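Local coordinates for putative Chlorite dismutase TA0507 (Thermoplasma acidophilum, PDB 3DTZ), which is of unknown function but belongs to the chlorite dismutase family, and so probably binds heme and has oxidoreductase activity, at residues D[198-203]-D[228-233]; D[49-54]-D[77-82]; D[27-32]-D[96-101]. One frame throughout, in Å; residues are numbered along the deposited sequence.

In the fold
All three contacts reach the same antiparallel sheet of the chlorite dismutase fold. The centres of contacts 2 and 3 lie about 8 Å apart. Their strands, 79-85 and 25-33, are neighbours in the sheet, and helices 41-60 and 88-102 pack on it. Contact 1 lies further round the sheet, with its centre about 17 Å from that of contact 2 and about 19 Å from that of contact 3. Along the chain, contact 2 is nested within the loop closed by contact 3, and contact 1 follows both. All three also touch other chains of the five-chain assembly. D78 of one chain meets Q99 of another, so contacts 2 and 3 line the same subunit interface.

Contact 1: D[198-203]-D[228-233]; sequences YEIPDI and ILLGRL
In the antiparallel sheet of the chlorite dismutase fold, I200 and I203 meet L230 across strand 139-147. That strand pairs with both strand 194-200 and strand 229-234, so the two segments here are not direct strand neighbours. Side chains alone join them. The contact is small and wholly apolar, and its three touching residues are buried.

L230 supplies both of its methyl groups. With CG anti to the backbone N (chi1 174°), L230 brings one methyl to I200 and the other to I203. CD1 lies 4.5 Å from I200 CD1, at the end of the strand. CD2 serves I203, the first residue of helix 203-213, whose side chain points toward 228-233. Both I200 and I203 also touch Y139 of the strand between.

Just before this helix, D202 takes the N-cap position, and its OD1 accepts a hydrogen bond from A205 N. I200 ends strand 194-200 and I203 opens the helix, so L230 touches both ends of the turn between them. I203 also packs on Y25 of a second subunit. Against L230 it uses two branches: CD1 stands 4.0 Å from L230 CD2, and CG2 stands 4.1 Å from L230 CD2.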
loop_
_atom_site.group_PDB
_atom_site.type_symbol
_atom_site.label_atom_id
_atom_site.label_comp_id
_atom_site.label_asym_id
_atom_site.label_seq_id
_atom_site.Cartn_x
_atom_site.Cartn_y
_atom_site.Cartn_z
ATOM N N TYR D 198 11.081 2.489 -23.578
ATOM C CA TYR D 198 11.374 3.483 -24.619
ATOM C C TYR D 198 12.716 4.124 -24.352
ATOM O O TYR D 198 12.993 4.492 -23.219
ATOM C CB TYR D 198 10.349 4.595 -24.631
ATOM C CG TYR D 198 8.965 4.046 -24.783
ATOM C CD1 TYR D 198 8.462 3.771 -26.058
ATOM C CD2 TYR D 198 8.207 3.715 -23.662
ATOM C CE1 TYR D 198 7.199 3.234 -26.213
ATOM C CE2 TYR D 198 6.922 3.164 -23.805
ATOM C CZ TYR D 198 6.441 2.935 -25.087
ATOM O OH TYR D 198 5.200 2.370 -25.272
ATOM N N GLU D 199 13.517 4.252 -25.399
ATOM C CA GLU D 199 14.664 5.148 -25.373
ATOM C C GLU D 199 14.208 6.419 -26.090
ATOM O O GLU D 199 13.692 6.369 -27.216
ATOM C CB GLU D 199 15.861 4.560 -26.110
ATOM C CG GLU D 199 16.418 3.306 -25.475
ATOM C CD GLU D 199 17.653 2.863 -26.210
ATOM O OE1 GLU D 199 18.628 3.656 -26.234
ATOM O OE2 GLU D 199 17.646 1.745 -26.771
ATOM N N ILE D 200 14.374 7.557 -25.432
ATOM C CA ILE D 200 13.828 8.796 -25.982
ATOM C C ILE D 200 14.861 9.924 -25.928
ATOM O O ILE D 200 15.683 9.948 -25.018
ATOM C CB ILE D 200 12.533 9.244 -25.238
ATOM C CG1 ILE D 200 12.832 9.629 -23.801
ATOM C CG2 ILE D 200 11.452 8.145 -25.317
ATOM C CD1 ILE D 200 11.617 10.204 -23.021
ATOM N N PRO D 201 14.854 10.804 -26.943
ATOM C CA PRO D 201 15.747 11.983 -26.900
ATOM C C PRO D 201 15.251 13.192 -26.089
ATOM O O PRO D 201 16.062 14.051 -25.754
ATOM C CB PRO D 201 15.894 12.364 -28.371
ATOM C CG PRO D 201 14.598 11.877 -29.039
ATOM C CD PRO D 201 14.151 10.661 -28.237
ATOM N N ASP D 202 13.949 13.303 -25.848
ATOM C CA ASP D 202 13.350 14.568 -25.353
ATOM C C ASP D 202 12.137 14.255 -24.507
ATOM O O ASP D 202 11.154 13.685 -24.998
ATOM C CB ASP D 202 12.979 15.474 -26.564
ATOM C CG ASP D 202 12.427 16.859 -26.175
ATOM O OD1 ASP D 202 11.724 17.056 -25.154
ATOM O OD2 ASP D 202 12.652 17.790 -26.972
ATOM N N ILE D 203 12.220 14.599 -23.221
ATOM C CA ILE D 203 11.170 14.261 -22.253
ATOM C C ILE D 203 9.838 14.880 -22.694
ATOM O O ILE D 203 8.837 14.166 -22.821
ATOM C CB ILE D 203 11.542 14.711 -20.803
ATOM C CG1 ILE D 203 12.768 13.936 -20.283
ATOM C CG2 ILE D 203 10.388 14.455 -19.832
ATOM C CD1 ILE D 203 13.388 14.561 -19.022
ATOM N N ILE D 228 5.674 4.599 -13.553
ATOM C CA ILE D 228 6.411 4.977 -14.739
ATOM C C ILE D 228 7.785 5.479 -14.297
ATOM O O ILE D 228 7.894 6.464 -13.542
ATOM C CB ILE D 228 5.660 6.049 -15.581
ATOM C CG1 ILE D 228 4.302 5.501 -16.033
ATOM C CG2 ILE D 228 6.524 6.505 -16.779
ATOM C CD1 ILE D 228 3.603 6.346 -17.139
ATOM N N LEU D 229 8.826 4.785 -14.749
ATOM C CA LEU D 229 10.205 5.141 -14.434
ATOM C C LEU D 229 10.762 6.015 -15.557
ATOM O O LEU D 229 10.599 5.691 -16.720
ATOM C CB LEU D 229 11.059 3.884 -14.320
ATOM C CG LEU D 229 10.622 2.834 -13.272
ATOM C CD1 LEU D 229 11.648 1.773 -13.155
ATOM C CD2 LEU D 229 10.404 3.486 -11.932
ATOM N N LEU D 230 11.382 7.133 -15.193
ATOM C CA LEU D 230 12.019 8.017 -16.181
ATOM C C LEU D 230 13.445 8.196 -15.730
ATOM O O LEU D 230 13.687 8.656 -14.605
ATOM C CB LEU D 230 11.315 9.381 -16.211
ATOM C CG LEU D 230 11.966 10.455 -17.083
ATOM C CD1 LEU D 230 11.924 10.039 -18.560
ATOM C CD2 LEU D 230 11.304 11.829 -16.881
ATOM N N GLY D 231 14.375 7.830 -16.616
ATOM C CA GLY D 231 15.792 7.843 -16.320
ATOM C C GLY D 231 16.619 8.675 -17.292
ATOM O O GLY D 231 16.217 8.906 -18.443
ATOM N N ARG D 232 17.771 9.133 -16.801
ATOM C CA ARG D 232 18.735 9.903 -17.589
ATOM C C ARG D 232 19.992 9.028 -17.671
ATOM O O ARG D 232 20.533 8.612 -16.637
ATOM C CB ARG D 232 19.018 11.246 -16.907
ATOM C CG ARG D 232 20.355 11.942 -17.334
ATOM C CD ARG D 232 20.328 12.571 -18.697
ATOM N NE ARG D 232 21.672 13.124 -18.937
ATOM C CZ ARG D 232 22.114 14.308 -18.505
ATOM N NH1 ARG D 232 21.315 15.159 -17.863
ATOM N NH2 ARG D 232 23.371 14.661 -18.756
ATOM N N LEU D 233 20.395 8.676 -18.888
ATOM C CA LEU D 233 21.558 7.807 -19.087
ATOM C C LEU D 233 22.801 8.306 -18.318
ATOM O O LEU D 233 23.149 9.508 -18.361
ATOM C CB LEU D 233 21.894 7.703 -20.598
ATOM C CG LEU D 233 23.019 6.747 -20.971
ATOM C CD1 LEU D 233 22.560 5.281 -20.785
ATOM C CD2 LEU D 233 23.412 7.047 -22.410
#

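Contact 2: D[49-54]-D[77-82]; sequences RMMRSI and SDVIFW
A Met-aromatic contact between M51 and F81 ties helix 41-60 to the antiparallel sheet of the chlorite dismutase fold. M51 is present as selenomethionine. The helix runs nearly along the strand: the short axes differ by 14° in direction and approach to 12.7 Å. Side chains bridge this gap.

The Met-aromatic contact is made at the edge of the F81 ring. M51 SE lies 81° off the ring normal and 5.2 Å from the ring centroid. It comes closest at the far end of the ring, where SE is 3.9 Å from F81 CZ. A bend at chi2 (-75°) turns SE to the ring edge, and the two side chains cross at about a right angle.

At the start of the strand, D78 and V79 both face Y31 in a classic beta bulge.

The remaining cross-segment contacts are apolar. I54 points toward the strand and brings its CD1 to 4.3 Å from F81 CZ. The same ring atom thus meets two residues from adjoining turns of the helix. V98 of helix 88-102 also packs on F81, and I239 of helix 236-243 packs on M51. V79 uses both of its methyls. Within the strand, its CG2 lies over one face of F81, offset toward the rim. Its side chain points toward the helix, and V79 CG1 lies 4.3 Å from M51 CE.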
loop_
_atom_site.group_PDB
_atom_site.type_symbol
_atom_site.label_atom_id
_atom_site.label_comp_id
_atom_site.label_asym_id
_atom_site.label_seq_id
_atom_site.Cartn_x
_atom_site.Cartn_y
_atom_site.Cartn_z
ATOM N N ARG D 49 33.445 2.376 -6.945
ATOM C CA ARG D 49 34.097 1.114 -7.267
ATOM C C ARG D 49 33.030 0.037 -7.495
ATOM O O ARG D 49 33.143 -0.802 -8.401
ATOM C CB ARG D 49 35.083 0.704 -6.163
ATOM C CG ARG D 49 36.305 1.572 -6.054
ATOM C CD ARG D 49 37.354 0.928 -5.098
ATOM N NE ARG D 49 36.794 0.717 -3.760
ATOM C CZ ARG D 49 36.932 1.558 -2.734
ATOM N NH1 ARG D 49 37.628 2.687 -2.864
ATOM N NH2 ARG D 49 36.372 1.265 -1.562
HETATM N N MSE D 50 31.978 0.069 -6.693
HETATM C CA MSE D 50 30.927 -0.929 -6.859
HETATM C C MSE D 50 30.149 -0.821 -8.186
HETATM O O MSE D 50 29.837 -1.829 -8.807
HETATM C CB MSE D 50 29.978 -0.896 -5.671
HETATM C CG MSE D 50 28.907 -1.963 -5.779
HETATM SE SE MSE D 50 27.250 -1.149 -6.225
HETATM C CE MSE D 50 26.954 -0.583 -4.485
HETATM N N MSE D 51 29.801 0.389 -8.597
HETATM C CA MSE D 51 29.103 0.606 -9.878
HETATM C C MSE D 51 29.979 0.256 -11.081
HETATM O O MSE D 51 29.515 -0.366 -12.044
HETATM C CB MSE D 51 28.651 2.045 -9.994
HETATM C CG MSE D 51 27.619 2.445 -8.978
HETATM SE SE MSE D 51 25.885 1.657 -9.517
HETATM C CE MSE D 51 24.897 2.333 -8.033
ATOM N N ARG D 52 31.250 0.642 -11.020
ATOM C CA ARG D 52 32.190 0.242 -12.068
ATOM C C ARG D 52 32.258 -1.291 -12.159
ATOM O O ARG D 52 32.247 -1.843 -13.244
ATOM C CB ARG D 52 33.559 0.881 -11.837
ATOM C CG ARG D 52 33.586 2.352 -12.246
ATOM C CD ARG D 52 35.001 2.969 -12.196
ATOM N NE ARG D 52 35.406 3.261 -10.816
ATOM C CZ ARG D 52 36.454 2.736 -10.187
ATOM N NH1 ARG D 52 37.280 1.878 -10.793
ATOM N NH2 ARG D 52 36.697 3.094 -8.934
ATOM N N SER D 53 32.317 -1.969 -11.019
ATOM C CA SER D 53 32.358 -3.425 -11.009
ATOM C C SER D 53 31.100 -4.091 -11.596
ATOM O O SER D 53 31.210 -5.069 -12.342
ATOM C CB SER D 53 32.667 -3.962 -9.618
ATOM O OG SER D 53 32.798 -5.377 -9.674
ATOM N N ILE D 54 29.916 -3.568 -11.270
ATOM C CA ILE D 54 28.674 -4.043 -11.888
ATOM C C ILE D 54 28.767 -3.926 -13.409
ATOM O O ILE D 54 28.504 -4.884 -14.128
ATOM C CB ILE D 54 27.424 -3.273 -11.341
ATOM C CG1 ILE D 54 27.250 -3.577 -9.857
ATOM C CG2 ILE D 54 26.165 -3.655 -12.131
ATOM C CD1 ILE D 54 26.055 -2.892 -9.194
ATOM N N SER D 77 13.668 6.224 -6.256
ATOM C CA SER D 77 14.863 5.514 -6.793
ATOM C C SER D 77 16.019 6.470 -7.029
ATOM O O SER D 77 15.806 7.625 -7.414
ATOM C CB SER D 77 14.539 4.856 -8.151
ATOM O OG SER D 77 13.551 3.844 -7.937
ATOM N N ASP D 78 17.238 5.981 -6.821
ATOM C CA ASP D 78 18.430 6.737 -7.182
ATOM C C ASP D 78 19.051 6.238 -8.459
ATOM O O ASP D 78 19.808 6.967 -9.110
ATOM C CB ASP D 78 19.470 6.696 -6.059
ATOM C CG ASP D 78 18.966 7.391 -4.792
ATOM O OD1 ASP D 78 18.788 8.636 -4.819
ATOM O OD2 ASP D 78 18.736 6.703 -3.773
ATOM N N VAL D 79 18.801 4.971 -8.788
ATOM C CA VAL D 79 19.420 4.391 -9.976
ATOM C C VAL D 79 18.463 3.389 -10.604
ATOM O O VAL D 79 17.703 2.718 -9.875
ATOM C CB VAL D 79 20.796 3.734 -9.641
ATOM C CG1 VAL D 79 20.620 2.627 -8.593
ATOM C CG2 VAL D 79 21.470 3.187 -10.888
ATOM N N ILE D 80 18.520 3.277 -11.931
ATOM C CA ILE D 80 17.742 2.275 -12.682
ATOM C C ILE D 80 18.731 1.510 -13.549
ATOM O O ILE D 80 19.618 2.114 -14.141
ATOM C CB ILE D 80 16.709 2.955 -13.614
ATOM C CG1 ILE D 80 15.772 3.864 -12.807
ATOM C CG2 ILE D 80 15.891 1.888 -14.424
ATOM C CD1 ILE D 80 15.141 5.053 -13.653
ATOM N N PHE D 81 18.583 0.185 -13.578
ATOM C CA PHE D 81 19.390 -0.716 -14.396
ATOM C C PHE D 81 18.487 -1.354 -15.454
ATOM O O PHE D 81 17.376 -1.774 -15.152
ATOM C CB PHE D 81 19.951 -1.857 -13.502
ATOM C CG PHE D 81 20.914 -1.384 -12.441
ATOM C CD1 PHE D 81 22.196 -0.941 -12.804
ATOM C CD2 PHE D 81 20.545 -1.355 -11.093
ATOM C CE1 PHE D 81 23.105 -0.487 -11.840
ATOM C CE2 PHE D 81 21.451 -0.885 -10.109
ATOM C CZ PHE D 81 22.740 -0.475 -10.492
ATOM N N TRP D 82 18.983 -1.475 -16.673
ATOM C CA TRP D 82 18.267 -2.180 -17.733
ATOM C C TRP D 82 19.257 -3.139 -18.420
ATOM O O TRP D 82 20.327 -2.725 -18.812
ATOM C CB TRP D 82 17.725 -1.170 -18.741
ATOM C CG TRP D 82 17.105 -1.746 -19.981
ATOM C CD1 TRP D 82 16.367 -2.919 -20.087
ATOM C CD2 TRP D 82 17.146 -1.171 -21.293
ATOM N NE1 TRP D 82 15.968 -3.100 -21.405
ATOM C CE2 TRP D 82 16.415 -2.038 -22.159
ATOM C CE3 TRP D 82 17.716 0.012 -21.826
ATOM C CZ2 TRP D 82 16.229 -1.759 -23.533
ATOM C CZ3 TRP D 82 17.539 0.292 -23.200
ATOM C CH2 TRP D 82 16.822 -0.615 -24.049
#

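Contact 3: D[27-32]-D[96-101]; sequences SVLSYR and ERVQAS
Y31 stands on strand 25-33 with its side chain pointing toward helix 88-102, where it meets V98 and Q99. This is helix-on-sheet packing: helix 88-102 lies on the antiparallel sheet of the alpha+beta fold of this family. Strand and helix run almost parallel, their short axes 10.6 Å apart at the closest.

The Y31 and Q99 side chains cross at about a right angle, and the phenol ring and the amide are turned 88° apart. Q99 OE1 sits at the edge of the ring, near its plane. It accepts a hydrogen bond from Y31 OH at 2.8 Å. The C=O...donor angle is 136°. The donor is tilted 24° from the carbonyl plane. Q99 starts with CG anti to the backbone N, then bends at chi2, which brings the amide oxygen to the hydroxyl.

V98 points toward the strand and works between two side chains. Its CG1 lies obliquely to the Y31 ring, 3.5 Å from Y31 CE1. L29 approaches the same methyl tip to tip, with L29 CD1 4.0 Å from V98 CG1.

A phenylalanine in place of Y31 would probably keep most of the contact with V98 but leave Q99 OE1 without this donor, so that the amide is less firmly set.

The other end of that amide faces a third subunit. There Q99 NE2 donates to T75 O and D78 OD1 of the third subunit, and T75 of that subunit also packs on Y31 and L29. E96 adds a salt bridge to R71 of the third subunit. With OE1 held by the phenol and NE2 by the third subunit, the amide is probably fixed in one of its two flips.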
loop_
_atom_site.group_PDB
_atom_site.type_symbol
_atom_site.label_atom_id
_atom_site.label_comp_id
_atom_site.label_asym_id
_atom_site.label_seq_id
_atom_site.Cartn_x
_atom_site.Cartn_y
_atom_site.Cartn_z
ATOM N N SER D 27 15.236 -7.196 -18.139
ATOM C CA SER D 27 14.825 -6.792 -16.798
ATOM C C SER D 27 15.103 -5.324 -16.596
ATOM O O SER D 27 16.089 -4.796 -17.118
ATOM C CB SER D 27 15.572 -7.599 -15.735
ATOM O OG SER D 27 14.990 -8.885 -15.576
ATOM N N VAL D 28 14.222 -4.687 -15.829
ATOM C CA VAL D 28 14.472 -3.330 -15.373
ATOM C C VAL D 28 14.435 -3.426 -13.835
ATOM O O VAL D 28 13.480 -3.966 -13.283
ATOM C CB VAL D 28 13.386 -2.360 -15.873
ATOM C CG1 VAL D 28 13.647 -0.958 -15.323
ATOM C CG2 VAL D 28 13.357 -2.344 -17.464
ATOM N N LEU D 29 15.470 -2.906 -13.185
ATOM C CA LEU D 29 15.571 -2.891 -11.709
ATOM C C LEU D 29 15.785 -1.453 -11.263
ATOM O O LEU D 29 16.531 -0.719 -11.909
ATOM C CB LEU D 29 16.779 -3.724 -11.218
ATOM C CG LEU D 29 17.051 -5.105 -11.843
ATOM C CD1 LEU D 29 18.293 -5.725 -11.182
ATOM C CD2 LEU D 29 15.804 -6.013 -11.694
ATOM N N SER D 30 15.175 -1.060 -10.153
ATOM C CA SER D 30 15.500 0.246 -9.576
ATOM C C SER D 30 15.825 0.107 -8.084
ATOM O O SER D 30 15.334 -0.816 -7.423
ATOM C CB SER D 30 14.391 1.260 -9.838
ATOM O OG SER D 30 13.194 0.915 -9.144
ATOM N N TYR D 31 16.713 0.974 -7.604
ATOM C CA TYR D 31 17.191 0.918 -6.231
ATOM C C TYR D 31 17.261 2.301 -5.648
ATOM O O TYR D 31 17.515 3.280 -6.358
ATOM C CB TYR D 31 18.603 0.298 -6.177
ATOM C CG TYR D 31 18.623 -1.189 -6.405
ATOM C CD1 TYR D 31 18.654 -1.711 -7.722
ATOM C CD2 TYR D 31 18.584 -2.070 -5.338
ATOM C CE1 TYR D 31 18.641 -3.091 -7.959
ATOM C CE2 TYR D 31 18.578 -3.468 -5.551
ATOM C CZ TYR D 31 18.614 -3.956 -6.858
ATOM O OH TYR D 31 18.603 -5.302 -7.062
ATOM N N ARG D 32 17.101 2.362 -4.333
ATOM C CA ARG D 32 17.183 3.601 -3.608
ATOM C C ARG D 32 18.168 3.420 -2.476
ATOM O O ARG D 32 18.032 2.489 -1.660
ATOM C CB ARG D 32 15.823 3.965 -3.043
ATOM C CG ARG D 32 15.771 5.393 -2.417
ATOM C CD ARG D 32 14.382 5.716 -1.905
ATOM N NE ARG D 32 13.969 4.843 -0.843
ATOM C CZ ARG D 32 13.090 3.839 -1.027
ATOM N NH1 ARG D 32 12.477 3.616 -2.231
ATOM N NH2 ARG D 32 12.793 3.080 -0.006
ATOM N N GLU D 96 20.913 -11.333 -9.237
ATOM C CA GLU D 96 21.566 -11.639 -7.951
ATOM C C GLU D 96 22.845 -10.834 -7.745
ATOM O O GLU D 96 23.136 -10.430 -6.624
ATOM C CB GLU D 96 21.883 -13.111 -7.847
ATOM C CG GLU D 96 20.607 -13.924 -7.639
ATOM C CD GLU D 96 20.819 -15.404 -7.827
ATOM O OE1 GLU D 96 21.809 -15.833 -8.492
ATOM O OE2 GLU D 96 19.955 -16.131 -7.311
ATOM N N ARG D 97 23.563 -10.608 -8.839
ATOM C CA ARG D 97 24.785 -9.819 -8.811
ATOM C C ARG D 97 24.498 -8.366 -8.399
ATOM O O ARG D 97 25.188 -7.805 -7.532
ATOM C CB ARG D 97 25.429 -9.838 -10.203
ATOM C CG ARG D 97 26.679 -8.939 -10.351
ATOM C CD ARG D 97 27.859 -9.489 -9.578
ATOM N NE ARG D 97 29.077 -8.693 -9.830
ATOM C CZ ARG D 97 29.314 -7.513 -9.261
ATOM N NH1 ARG D 97 28.440 -7.005 -8.407
ATOM N NH2 ARG D 97 30.431 -6.852 -9.524
ATOM N N VAL D 98 23.542 -7.748 -9.082
ATOM C CA VAL D 98 23.125 -6.381 -8.781
ATOM C C VAL D 98 22.581 -6.322 -7.324
ATOM O O VAL D 98 22.986 -5.489 -6.524
ATOM C CB VAL D 98 22.105 -5.854 -9.799
ATOM C CG1 VAL D 98 21.575 -4.467 -9.344
ATOM C CG2 VAL D 98 22.771 -5.760 -11.203
ATOM N N GLN D 99 21.673 -7.221 -6.991
ATOM C CA GLN D 99 21.151 -7.250 -5.621
ATOM C C GLN D 99 22.219 -7.400 -4.531
ATOM O O GLN D 99 22.152 -6.710 -3.504
ATOM C CB GLN D 99 20.054 -8.323 -5.491
ATOM C CG GLN D 99 19.300 -8.254 -4.173
ATOM C CD GLN D 99 17.854 -7.828 -4.355
ATOM O OE1 GLN D 99 17.574 -6.749 -4.935
ATOM N NE2 GLN D 99 16.910 -8.710 -3.906
ATOM N N ALA D 100 23.199 -8.288 -4.741
ATOM C CA ALA D 100 24.251 -8.550 -3.735
ATOM C C ALA D 100 25.083 -7.293 -3.539
ATOM O O ALA D 100 25.519 -7.003 -2.419
ATOM C CB ALA D 100 25.141 -9.693 -4.179
ATOM N N SER D 101 25.290 -6.551 -4.631
ATOM C CA SER D 101 26.088 -5.326 -4.568
ATOM C C SER D 101 25.335 -4.176 -3.929
ATOM O O SER D 101 25.938 -3.341 -3.222
ATOM C CB SER D 101 26.559 -4.925 -5.977
ATOM O OG SER D 101 27.696 -5.732 -6.296
#